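Local structure of regulatory protein PcrH (Pseudomonas aeruginosa, 2XCB) at residues R11-D16 against C45-Y50; D35-I40 against G59-S64; E69-S74 against A93-Q98. The protein probably serves as a type III secretion chaperone of translocator proteins, binding the chaperone binding region of PopD in an all-helical repeat fold. All coordinates share one frame; numbering follows the deposited sequence.

Interaction 1: R11-D16 against C45-Y50; sequences RGLSED and CMLDHY
No ring enters the touch between Leu13 and Leu47; the flat groups stand beside it, on the 45-50 side. One face of the Tyr50 ring carries His49 CB, which sits 4.0 Å above the ring plane and over its centre. The His49 imidazole turns back instead, and its ND1 donates to Cys45 O at 3.2 Å, with the acceptor 25° out of the ring plane. A side chain thus serves a carbonyl in the last turn of helix 34-47. The Asp48 carboxylate folds forward: OD2 accepts from Tyr50 N at 2.9 Å on its anti side, an Asx turn just where the chain leaves helical geometry.

The contact across the segments is small and apolar, burying 114 Å² with no hydrogen bond. Leu47 places CG anti to its carbonyl carbon (chi1 -72°), and its two methyls divide the work. CD1 meets Leu13 CD1 at 4.0 Å, the two side chains lying at a slant to one another, while CD2 rests on the backbone of Arg11, 3.9 Å from Arg11 CA. The Arg11 side chain itself is poorly ordered and adds little. Ser14 OG, at the N-cap of helix 15-30, caps the helix by accepting from Thr17 N, and the same OG is hydrogen-bonded to Asp36 of the second subunit.

In the fold, the N-terminal lead-in thereby lies against the C-terminal end of helix 34-47. Leu13 also packs on Leu21 and Leu47 on Leu18, both of helix 15-30, and Lys39 of the second subunit lies against Leu13.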
loop_
_atom_site.group_PDB
_atom_site.type_symbol
_atom_site.label_atom_id
_atom_site.label_comp_id
_atom_site.label_asym_id
_atom_site.label_seq_id
_atom_site.Cartn_x
_atom_site.Cartn_y
_atom_site.Cartn_z
ATOM N N ARG A 11 9.766 -1.540 5.281
ATOM C CA ARG A 11 10.471 -0.523 6.066
ATOM C C ARG A 11 11.404 0.347 5.203
ATOM O O ARG A 11 12.063 -0.160 4.318
ATOM C CB ARG A 11 11.261 -1.191 7.181
ATOM C CG ARG A 11 11.921 -2.554 6.834
ATOM C CD ARG A 11 12.405 -3.300 8.133
ATOM N NE ARG A 11 11.414 -3.165 9.217
ATOM C CZ ARG A 11 11.451 -2.254 10.197
ATOM N NH1 ARG A 11 12.465 -1.390 10.307
ATOM N NH2 ARG A 11 10.460 -2.212 11.079
ATOM N N GLY A 12 11.416 1.657 5.414
ATOM C CA GLY A 12 12.384 2.506 4.718
ATOM C C GLY A 12 11.880 3.183 3.441
ATOM O O GLY A 12 12.699 3.775 2.692
ATOM N N LEU A 13 10.560 3.109 3.187
ATOM C CA LEU A 13 9.947 3.797 2.020
ATOM C C LEU A 13 10.047 5.336 2.062
ATOM O O LEU A 13 9.992 5.950 3.136
ATOM C CB LEU A 13 8.482 3.398 1.836
ATOM C CG LEU A 13 8.021 1.960 1.559
ATOM C CD1 LEU A 13 6.463 1.878 1.664
ATOM C CD2 LEU A 13 8.522 1.377 0.211
ATOM N N SER A 14 10.149 5.982 0.897
ATOM C CA SER A 14 10.247 7.439 0.899
ATOM C C SER A 14 8.909 8.027 1.329
ATOM O O SER A 14 7.894 7.339 1.296
ATOM C CB SER A 14 10.545 7.967 -0.500
ATOM O OG SER A 14 9.481 7.607 -1.376
ATOM N N GLU A 15 8.935 9.309 1.690
ATOM C CA GLU A 15 7.731 10.049 2.073
ATOM C C GLU A 15 6.755 10.054 0.923
ATOM O O GLU A 15 5.543 9.909 1.109
ATOM C CB GLU A 15 8.044 11.501 2.483
ATOM C CG GLU A 15 6.810 12.208 3.134
ATOM C CD GLU A 15 6.939 13.726 3.298
ATOM O OE1 GLU A 15 7.979 14.293 2.894
ATOM O OE2 GLU A 15 5.990 14.347 3.840
ATOM N N ASP A 16 7.278 10.208 -0.298
ATOM C CA ASP A 16 6.380 10.321 -1.445
ATOM C C ASP A 16 5.600 9.043 -1.704
ATOM O O ASP A 16 4.426 9.112 -2.087
ATOM C CB ASP A 16 7.102 10.757 -2.717
ATOM C CG ASP A 16 6.199 10.720 -3.917
ATOM O OD1 ASP A 16 5.459 11.701 -4.134
ATOM O OD2 ASP A 16 6.203 9.694 -4.651
ATOM N N CYS A 45 0.766 3.076 10.134
ATOM C CA CYS A 45 1.064 3.172 11.584
ATOM C C CYS A 45 2.332 2.369 12.030
ATOM O O CYS A 45 3.046 2.745 13.002
ATOM C CB CYS A 45 -0.144 2.676 12.411
ATOM S SG CYS A 45 -1.597 3.773 12.267
ATOM N N MET A 46 2.610 1.264 11.357
ATOM C CA MET A 46 3.924 0.565 11.584
ATOM C C MET A 46 5.125 1.284 10.967
ATOM O O MET A 46 6.198 1.328 11.530
ATOM C CB MET A 46 3.854 -0.895 11.061
ATOM C CG MET A 46 2.800 -1.647 11.847
ATOM S SD MET A 46 2.595 -3.365 11.467
ATOM C CE MET A 46 1.564 -3.403 10.035
ATOM N N LEU A 47 4.949 1.796 9.768
ATOM C CA LEU A 47 5.966 2.500 9.031
ATOM C C LEU A 47 6.279 3.878 9.570
ATOM O O LEU A 47 7.383 4.376 9.381
ATOM C CB LEU A 47 5.460 2.690 7.553
ATOM C CG LEU A 47 5.463 1.373 6.745
ATOM C CD1 LEU A 47 4.931 1.530 5.372
ATOM C CD2 LEU A 47 6.884 0.797 6.757
ATOM N N ASP A 48 5.281 4.553 10.158
ATOM C CA ASP A 48 5.485 5.876 10.681
ATOM C C ASP A 48 4.735 6.042 11.957
ATOM O O ASP A 48 3.548 6.282 11.929
ATOM C CB ASP A 48 4.999 6.979 9.699
ATOM C CG ASP A 48 5.351 8.380 10.190
ATOM O OD1 ASP A 48 5.469 9.315 9.373
ATOM O OD2 ASP A 48 5.518 8.588 11.426
ATOM N N HIS A 49 5.435 5.919 13.070
ATOM C CA HIS A 49 4.793 5.894 14.385
ATOM C C HIS A 49 4.213 7.247 14.873
ATOM O O HIS A 49 3.650 7.294 15.971
ATOM C CB HIS A 49 5.780 5.408 15.470
ATOM C CG HIS A 49 6.393 4.061 15.226
ATOM N ND1 HIS A 49 5.954 3.189 14.253
ATOM C CD2 HIS A 49 7.379 3.407 15.891
ATOM C CE1 HIS A 49 6.655 2.069 14.305
ATOM N NE2 HIS A 49 7.526 2.172 15.287
ATOM N N TYR A 50 4.327 8.336 14.092
ATOM C CA TYR A 50 4.032 9.692 14.625
ATOM C C TYR A 50 3.050 10.481 13.797
ATOM O O TYR A 50 2.658 11.585 14.187
ATOM C CB TYR A 50 5.313 10.525 14.795
ATOM C CG TYR A 50 6.367 9.789 15.589
ATOM C CD1 TYR A 50 7.456 9.209 14.948
ATOM C CD2 TYR A 50 6.240 9.611 16.966
ATOM C CE1 TYR A 50 8.430 8.517 15.654
ATOM C CE2 TYR A 50 7.195 8.903 17.690
ATOM C CZ TYR A 50 8.306 8.370 17.014
ATOM O OH TYR A 50 9.273 7.665 17.694
#

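Interaction 2: D35-I40 against G59-S64; sequences DDAQKI and GACRQS
Gln38 reaches Arg62 because its CG stands opposite the backbone N (chi1 -170°) and the chain beyond runs extended, carrying the amide out along the flank of the interface, where Arg62 meets it. Arg62 answers with CG anti to the carbonyl carbon and an extended run to NE. The result is one hydrogen bond, Arg62 NE to Gln38 OE1, 3.0 Å long and fairly straight at 162°. OE1 lies close to the guanidinium plane, at its edge, whereas the amide stands nearly perpendicular to that plane, so the two groups meet without stacking. The oxygen also leans on the aliphatic part of the arginine, with Gln38 OE1 3.3 Å from Arg62 CG.

Under this polar link the helices come close. Gln38 and Cys61 are the nearest backbone pair, with CA atoms 5.3 Å apart, and Gln38 CB lies 3.8 Å from Cys61 CB. Cys61 SG, set beside its own backbone N, points into the partner helix and packs 3.5 Å from Ala37 CB. The axes of 35-40 and 59-64 approach to 8.7 Å at 150° between their directions. Such small-residue packing of successive antiparallel helices is consistent with the tetratricopeptide repeat (TPR) fold of this chaperone family.

Neighbours extend the contact. Arg62 NH1 is hydrogen-bonded to Gln70 O, and Tyr29 of helix 15-30 touches Cys61. On other faces, Asp36 and Lys39 bind the second subunit, while Ala60 and Gln63 lie against apolar side chains of the bound peptide.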
loop_
_atom_site.group_PDB
_atom_site.type_symbol
_atom_site.label_atom_id
_atom_site.label_comp_id
_atom_site.label_asym_id
_atom_site.label_seq_id
_atom_site.Cartn_x
_atom_site.Cartn_y
_atom_site.Cartn_z
ATOM N N ASP A 35 -12.181 -3.132 5.554
ATOM C CA ASP A 35 -11.166 -4.135 5.900
ATOM C C ASP A 35 -9.831 -3.894 5.215
ATOM O O ASP A 35 -8.770 -4.109 5.792
ATOM C CB ASP A 35 -11.669 -5.533 5.526
ATOM C CG ASP A 35 -12.149 -6.261 6.736
ATOM O OD1 ASP A 35 -11.256 -6.575 7.600
ATOM O OD2 ASP A 35 -13.396 -6.449 6.850
ATOM N N ASP A 36 -9.923 -3.480 3.966
ATOM C CA ASP A 36 -8.748 -3.199 3.178
ATOM C C ASP A 36 -8.109 -1.907 3.649
ATOM O O ASP A 36 -6.892 -1.820 3.747
ATOM C CB ASP A 36 -9.131 -3.024 1.726
ATOM C CG ASP A 36 -9.222 -4.373 0.976
ATOM O OD1 ASP A 36 -9.110 -5.516 1.534
ATOM O OD2 ASP A 36 -9.334 -4.250 -0.205
ATOM N N ALA A 37 -8.943 -0.905 3.910
ATOM C CA ALA A 37 -8.441 0.376 4.397
ATOM C C ALA A 37 -7.757 0.153 5.760
ATOM O O ALA A 37 -6.669 0.659 6.025
ATOM C CB ALA A 37 -9.556 1.371 4.484
ATOM N N GLN A 38 -8.381 -0.645 6.609
ATOM C CA GLN A 38 -7.742 -0.910 7.918
ATOM C C GLN A 38 -6.313 -1.461 7.775
ATOM O O GLN A 38 -5.413 -1.125 8.540
ATOM C CB GLN A 38 -8.544 -1.938 8.704
ATOM C CG GLN A 38 -8.024 -2.046 10.161
ATOM C CD GLN A 38 -8.719 -3.132 10.956
ATOM O OE1 GLN A 38 -8.477 -3.295 12.166
ATOM N NE2 GLN A 38 -9.504 -3.939 10.271
ATOM N N LYS A 39 -6.150 -2.402 6.865
ATOM C CA LYS A 39 -4.860 -3.014 6.643
ATOM C C LYS A 39 -3.853 -2.016 6.105
ATOM O O LYS A 39 -2.696 -2.035 6.488
ATOM C CB LYS A 39 -4.993 -4.194 5.633
ATOM C CG LYS A 39 -5.812 -5.353 6.201
ATOM C CD LYS A 39 -6.217 -6.340 5.207
ATOM C CE LYS A 39 -6.694 -7.584 6.006
ATOM N NZ LYS A 39 -7.351 -8.511 5.056
ATOM N N ILE A 40 -4.249 -1.191 5.163
ATOM C CA ILE A 40 -3.327 -0.147 4.707
ATOM C C ILE A 40 -2.912 0.823 5.858
ATOM O O ILE A 40 -1.719 1.127 6.071
ATOM C CB ILE A 40 -3.977 0.568 3.522
ATOM C CG1 ILE A 40 -4.159 -0.473 2.406
ATOM C CG2 ILE A 40 -3.149 1.803 3.092
ATOM C CD1 ILE A 40 -2.819 -0.812 1.707
ATOM N N GLY A 59 -8.223 4.164 13.259
ATOM C CA GLY A 59 -9.451 4.313 14.157
ATOM C C GLY A 59 -10.765 4.336 13.429
ATOM O O GLY A 59 -11.653 3.618 13.791
ATOM N N ALA A 60 -10.879 5.144 12.361
ATOM C CA ALA A 60 -12.103 5.307 11.644
ATOM C C ALA A 60 -12.529 3.966 11.009
ATOM O O ALA A 60 -13.734 3.609 10.994
ATOM C CB ALA A 60 -11.888 6.385 10.593
ATOM N N CYS A 61 -11.544 3.194 10.494
ATOM C CA CYS A 61 -11.844 1.895 9.898
ATOM C C CYS A 61 -12.400 0.911 10.877
ATOM O O CYS A 61 -13.374 0.254 10.583
ATOM C CB CYS A 61 -10.591 1.257 9.238
ATOM S SG CYS A 61 -10.094 2.125 7.844
ATOM N N ARG A 62 -11.778 0.841 12.041
ATOM C CA ARG A 62 -12.216 -0.051 13.082
ATOM C C ARG A 62 -13.618 0.347 13.645
ATOM O O ARG A 62 -14.495 -0.500 13.883
ATOM C CB ARG A 62 -11.173 -0.042 14.178
ATOM C CG ARG A 62 -9.919 -0.824 13.762
ATOM C CD ARG A 62 -8.768 -0.536 14.683
ATOM N NE ARG A 62 -7.673 -1.470 14.427
ATOM C CZ ARG A 62 -6.589 -1.633 15.189
ATOM N NH1 ARG A 62 -6.338 -0.871 16.269
ATOM N NH2 ARG A 62 -5.661 -2.508 14.772
ATOM N N GLN A 63 -13.808 1.647 13.820
ATOM C CA GLN A 63 -15.131 2.158 14.189
ATOM C C GLN A 63 -16.215 1.672 13.224
ATOM O O GLN A 63 -17.238 1.163 13.673
ATOM C CB GLN A 63 -15.156 3.695 14.272
ATOM C CG GLN A 63 -16.397 4.208 15.079
ATOM C CD GLN A 63 -16.421 5.736 15.235
ATOM O OE1 GLN A 63 -15.404 6.379 15.188
ATOM N NE2 GLN A 63 -17.618 6.297 15.439
ATOM N N SER A 64 -15.978 1.809 11.910
ATOM C CA SER A 64 -16.965 1.452 10.896
ATOM C C SER A 64 -17.256 -0.040 10.847
ATOM O O SER A 64 -18.323 -0.440 10.380
ATOM C CB SER A 64 -16.507 1.925 9.540
ATOM O OG SER A 64 -16.801 3.282 9.391
#

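Interaction 3: E69-S74 against A93-Q98; sequences EQALQS and AECHLQ
Away from the Leu72-His96 contact, on another side of helix 87-98, Glu94 OE2 is gripped by two hydrogen bonds, from Gln63 NE2 of helix 52-64 and from His91 ND1 one turn earlier on its own helix; Arg128 adds only a long, weak ion pair to OE1. Across the segments themselves no hydrogen bond forms, and the evidence is of apolar packing.

Leu72 contributes most. One methyl, CD2, sits over a face of the His96 ring, 3.7 Å from its centroid and 20° off the normal, a CH-pi contact. Both methyls approach from the same side of the ring, with CD1 set toward the ND1-CE1 edge, 3.7 Å from His96 CE1. His96 arrives there with CG anti to its carbonyl carbon (chi1 -78°). Deeper in, Leu72 CG lies 3.9 Å from Cys95 CB, and Ala71 CB packs 3.8 Å from Cys95 SG. Leu99, in the loop after helix 87-98, also touches Leu72.

The axes of 69-74 and 93-98 come within 9.3 Å at 155°, nearly antiparallel. Near-antiparallel packing of successive helices, kept close by a small alanine, is consistent with the superhelical array of TPR proteins.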
loop_
_atom_site.group_PDB
_atom_site.type_symbol
_atom_site.label_atom_id
_atom_site.label_comp_id
_atom_site.label_asym_id
_atom_site.label_seq_id
_atom_site.Cartn_x
_atom_site.Cartn_y
_atom_site.Cartn_z
ATOM N N GLU A 69 -13.373 -1.067 20.840
ATOM C CA GLU A 69 -12.243 -1.070 21.761
ATOM C C GLU A 69 -10.911 -0.872 20.980
ATOM O O GLU A 69 -10.034 -0.086 21.404
ATOM C CB GLU A 69 -12.215 -2.365 22.565
ATOM C CG GLU A 69 -13.450 -2.593 23.393
ATOM C CD GLU A 69 -13.374 -1.959 24.771
ATOM O OE1 GLU A 69 -12.515 -1.061 25.006
ATOM O OE2 GLU A 69 -14.205 -2.372 25.622
ATOM N N GLN A 70 -10.762 -1.534 19.833
ATOM C CA GLN A 70 -9.528 -1.324 19.022
ATOM C C GLN A 70 -9.494 0.070 18.405
ATOM O O GLN A 70 -8.405 0.671 18.302
ATOM C CB GLN A 70 -9.415 -2.356 17.921
ATOM C CG GLN A 70 -9.282 -3.764 18.479
ATOM C CD GLN A 70 -8.990 -4.755 17.341
ATOM O OE1 GLN A 70 -8.236 -4.438 16.443
ATOM N NE2 GLN A 70 -9.595 -5.916 17.371
ATOM N N ALA A 71 -10.676 0.617 18.066
ATOM C CA ALA A 71 -10.779 2.010 17.572
ATOM C C ALA A 71 -10.338 2.942 18.670
ATOM O O ALA A 71 -9.518 3.831 18.441
ATOM C CB ALA A 71 -12.237 2.373 17.084
ATOM N N LEU A 72 -10.743 2.655 19.922
ATOM C CA LEU A 72 -10.334 3.555 20.987
ATOM C C LEU A 72 -8.768 3.568 21.127
ATOM O O LEU A 72 -8.232 4.617 21.345
ATOM C CB LEU A 72 -10.964 3.151 22.333
ATOM C CG LEU A 72 -12.449 3.461 22.540
ATOM C CD1 LEU A 72 -12.933 2.698 23.773
ATOM C CD2 LEU A 72 -12.543 4.933 22.828
ATOM N N GLN A 73 -8.113 2.402 21.081
ATOM C CA GLN A 73 -6.623 2.347 21.183
ATOM C C GLN A 73 -5.946 3.238 20.130
ATOM O O GLN A 73 -5.010 3.963 20.435
ATOM C CB GLN A 73 -6.106 0.933 21.058
ATOM C CG GLN A 73 -6.722 0.080 22.171
ATOM C CD GLN A 73 -6.259 -1.344 22.148
ATOM O OE1 GLN A 73 -6.579 -2.126 21.250
ATOM N NE2 GLN A 73 -5.455 -1.690 23.139
ATOM N N SER A 74 -6.468 3.212 18.915
ATOM C CA SER A 74 -5.859 4.027 17.835
ATOM C C SER A 74 -6.082 5.551 17.988
ATOM O O SER A 74 -5.177 6.421 17.749
ATOM C CB SER A 74 -6.421 3.526 16.498
ATOM O OG SER A 74 -5.602 4.055 15.452
ATOM N N ALA A 93 -15.442 9.358 21.697
ATOM C CA ALA A 93 -16.674 9.499 22.487
ATOM C C ALA A 93 -17.797 8.678 21.840
ATOM O O ALA A 93 -18.563 8.018 22.530
ATOM C CB ALA A 93 -17.026 10.982 22.578
ATOM N N GLU A 94 -17.903 8.709 20.494
ATOM C CA GLU A 94 -18.869 7.813 19.835
ATOM C C GLU A 94 -18.704 6.316 20.143
ATOM O O GLU A 94 -19.713 5.534 20.330
ATOM C CB GLU A 94 -18.826 7.997 18.332
ATOM C CG GLU A 94 -19.299 9.387 17.907
ATOM C CD GLU A 94 -19.159 9.577 16.423
ATOM O OE1 GLU A 94 -20.013 10.322 15.901
ATOM O OE2 GLU A 94 -18.228 8.963 15.786
ATOM N N CYS A 95 -17.437 5.881 20.169
ATOM C CA CYS A 95 -17.127 4.498 20.477
ATOM C C CYS A 95 -17.502 4.254 21.938
ATOM O O CYS A 95 -18.052 3.210 22.206
ATOM C CB CYS A 95 -15.616 4.150 20.283
ATOM S SG CYS A 95 -15.074 4.402 18.506
ATOM N N HIS A 96 -17.186 5.172 22.858
ATOM C CA HIS A 96 -17.534 4.925 24.247
ATOM C C HIS A 96 -19.050 4.746 24.399
ATOM O O HIS A 96 -19.536 3.925 25.172
ATOM C CB HIS A 96 -17.093 6.099 25.109
ATOM C CG HIS A 96 -15.630 6.122 25.430
ATOM N ND1 HIS A 96 -14.985 5.074 26.041
ATOM C CD2 HIS A 96 -14.676 7.050 25.170
ATOM C CE1 HIS A 96 -13.716 5.396 26.251
ATOM N NE2 HIS A 96 -13.504 6.596 25.736
ATOM N N LEU A 97 -19.792 5.549 23.661
ATOM C CA LEU A 97 -21.263 5.533 23.691
ATOM C C LEU A 97 -21.771 4.185 23.219
ATOM O O LEU A 97 -22.554 3.508 23.919
ATOM C CB LEU A 97 -21.779 6.656 22.769
ATOM C CG LEU A 97 -22.511 7.876 23.297
ATOM C CD1 LEU A 97 -23.469 8.408 22.169
ATOM C CD2 LEU A 97 -23.336 7.511 24.561
ATOM N N GLN A 98 -21.241 3.706 22.095
ATOM C CA GLN A 98 -21.660 2.379 21.601
ATOM C C GLN A 98 -21.248 1.263 22.559
ATOM O O GLN A 98 -21.908 0.199 22.624
ATOM C CB GLN A 98 -21.250 2.124 20.130
ATOM C CG GLN A 98 -21.891 3.096 19.122
ATOM C CD GLN A 98 -23.431 3.317 19.303
ATOM O OE1 GLN A 98 -24.230 2.386 19.136
ATOM N NE2 GLN A 98 -23.831 4.571 19.644
#

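Overall arrangement
All three contacts are partly buried. Interactions 2 and 3, centred about 11 Å and about 9 Å from the chain centre, lie nearer the core, with two buried and no exposed touching residues each; interaction 1, at about 19 Å, includes an exposed one. It joins a loop to a helix end, whereas the others join antiparallel helices. Ala37 and Ala71, like Cys61 and Cys95, are 34 residues apart, the usual TPR period, so the alanine-cysteine contact recurs; the flanking pair changes from Gln38-Arg62, hydrogen-bonded, to Leu72-His96, CH-pi. Interactions 1 and 2 share helix 34-47 and both meet the second subunit. Interactions 2 and 3 touch directly, where Gly59 O packs 3.6 Å from Ala71 CB.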